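Local coordinates for ketol-acid reductoisomerase (uncultured archaeon GZfos26G2, PDB 4XDY) that catalyses the magnesium-dependent methyl migration and NADH-preferring reduction that turn (S)-2-acetolactate into (R)-2,3-dihydroxy-isovalerate in branched-chain amino acid biosynthesis, at the interface of chains A and B. Numbering follows the deposited sequence. Chains: chain A/B, Ketol-acid reductoisomerase.

The interface of chains A and B. Residues chain A 263-264, 267-268, 271; chain B 200, 205-206, 209.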
loop_
_atom_site.group_PDB
_atom_site.type_symbol
_atom_site.label_atom_id
_atom_site.label_comp_id
_atom_site.label_asym_id
_atom_site.label_seq_id
_atom_site.Cartn_x
_atom_site.Cartn_y
_atom_site.Cartn_z
ATOM N N MET A 263 15.999 -3.465 5.638
ATOM C CA MET A 263 14.921 -2.745 6.284
ATOM C C MET A 263 15.345 -2.182 7.681
ATOM O O MET A 263 15.161 -0.996 7.959
ATOM C CB MET A 263 13.728 -3.664 6.408
ATOM C CG MET A 263 12.549 -3.116 7.204
ATOM S SD MET A 263 10.991 -4.020 7.188
ATOM C CE MET A 263 11.545 -5.627 7.726
ATOM N N TRP A 264 15.893 -3.084 8.509
ATOM C CA TRP A 264 16.333 -2.713 9.868
ATOM C C TRP A 264 17.635 -1.969 9.902
ATOM O O TRP A 264 17.821 -1.037 10.751
ATOM C CB TRP A 264 16.286 -3.955 10.793
ATOM C CG TRP A 264 14.941 -4.566 10.935
ATOM C CD1 TRP A 264 14.638 -5.868 10.728
ATOM C CD2 TRP A 264 13.716 -3.928 11.300
ATOM N NE1 TRP A 264 13.320 -6.095 10.940
ATOM C CE2 TRP A 264 12.719 -4.927 11.281
ATOM C CE3 TRP A 264 13.357 -2.624 11.563
ATOM C CZ2 TRP A 264 11.381 -4.694 11.532
ATOM C CZ3 TRP A 264 11.968 -2.370 11.846
ATOM C CH2 TRP A 264 11.011 -3.411 11.818
ATOM N N GLY A 267 16.550 1.474 6.985
ATOM C CA GLY A 267 15.289 2.224 6.997
ATOM C C GLY A 267 15.334 3.421 7.907
ATOM O O GLY A 267 14.930 4.522 7.511
ATOM N N HIS A 268 15.768 3.193 9.163
ATOM C CA HIS A 268 15.793 4.275 10.169
ATOM C C HIS A 268 16.865 5.353 9.865
ATOM O O HIS A 268 16.819 6.424 10.471
ATOM C CB HIS A 268 15.965 3.705 11.580
ATOM C CG HIS A 268 17.311 3.136 11.811
ATOM N ND1 HIS A 268 17.648 1.876 11.416
ATOM C CD2 HIS A 268 18.462 3.724 12.225
ATOM C CE1 HIS A 268 18.916 1.644 11.698
ATOM N NE2 HIS A 268 19.433 2.749 12.189
ATOM N N ILE A 271 14.425 7.493 7.376
ATOM C CA ILE A 271 13.281 8.025 8.143
ATOM C C ILE A 271 13.642 7.788 9.613
ATOM O O ILE A 271 13.410 6.689 10.163
ATOM C CB ILE A 271 11.966 7.301 7.856
ATOM C CG1 ILE A 271 11.607 7.231 6.349
ATOM C CG2 ILE A 271 10.839 7.848 8.733
ATOM C CD1 ILE A 271 11.545 8.530 5.661
ATOM N N GLN B 200 15.373 -0.995 0.926
ATOM C CA GLN B 200 15.926 -0.356 2.083
ATOM C C GLN B 200 15.235 0.970 2.369
ATOM O O GLN B 200 14.863 1.233 3.507
ATOM C CB GLN B 200 17.398 -0.028 1.853
ATOM C CG GLN B 200 18.297 -1.265 2.048
ATOM C CD GLN B 200 19.714 -1.123 1.571
ATOM O OE1 GLN B 200 20.202 -0.037 1.421
ATOM N NE2 GLN B 200 20.369 -2.235 1.258
ATOM N N GLY B 205 12.230 -0.564 4.482
ATOM C CA GLY B 205 12.776 0.358 5.430
ATOM C C GLY B 205 11.995 1.641 5.543
ATOM O O GLY B 205 11.567 2.044 6.631
ATOM N N GLY B 206 11.769 2.264 4.390
ATOM C CA GLY B 206 11.073 3.544 4.339
ATOM C C GLY B 206 9.609 3.432 4.826
ATOM O O GLY B 206 9.181 4.194 5.749
ATOM N N GLU B 209 9.303 2.406 8.728
ATOM C CA GLU B 209 9.691 3.500 9.578
ATOM C C GLU B 209 8.718 4.668 9.479
ATOM O O GLU B 209 8.440 5.309 10.507
ATOM C CB GLU B 209 11.101 3.949 9.292
ATOM C CG GLU B 209 12.131 2.847 9.625
ATOM C CD GLU B 209 12.248 2.492 11.136
ATOM O OE1 GLU B 209 11.788 3.290 11.949
ATOM O OE2 GLU B 209 12.923 1.451 11.441
HETATM O O HOH W 1 15.244 0.654 10.128
HETATM O O HOH W 2 12.889 5.599 12.530
#
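OE2 of the B:Glu209 carboxylate lies 2.8 Å from the oxygen of water 1, which several groups of chain A grip at once. The ring nitrogen ND1 of A:His268 is bonded to this water at 3.0 Å, with 154° about the hydrogen, and the backbone N of the same residue donates a more bent bond. The carbonyl oxygens of A:Met263 and A:Trp264 also hold the water, the former O at 2.7 Å from the water oxygen. A histidine suits this place because its ring nitrogen can bond the water in the ring plane, and chi1 of 70° in A:His268 brings that edge to it. The second carboxylate oxygen, OE1, reaches water 2 at 2.6 Å from the water oxygen, and that water passes the link to the carbonyl O of A:Ile271, just beyond the end of helix 257-270. A glutamate thus serves two waters with its two oxygens; its chain bends at chi2, with CG resting against the A:Gly267 to A:His268 peptide and CD against CB of A:His268. The broad A:Trp264 ring stands nearly perpendicular to the carboxylate, 85° between planes, and sets its CZ3 rim beside OE2. Next to this water network the helices meet at glycines, which have no side chain to hold the backbones apart: CA of A:Gly267 lies 3.5 Å from CA of B:Gly205. The flexible A:Met263 lays its CG by B:Gly205 and its CE against one face of the A:Trp264 ring, toward the rim, while CB of the branched A:Ile271 packs 3.7 Å from CB of B:Glu209. Replacing B:Glu209 with an alanine would probably cost both waters this carboxylate partner from chain B and open a gap beside A:His268. Close backbone packing and bridging water thereby join helix 205-220 of one subunit to helix 257-270 of the other, and the two-fold twin repeats the join, probably helping to hold the subunits together in the homodimer.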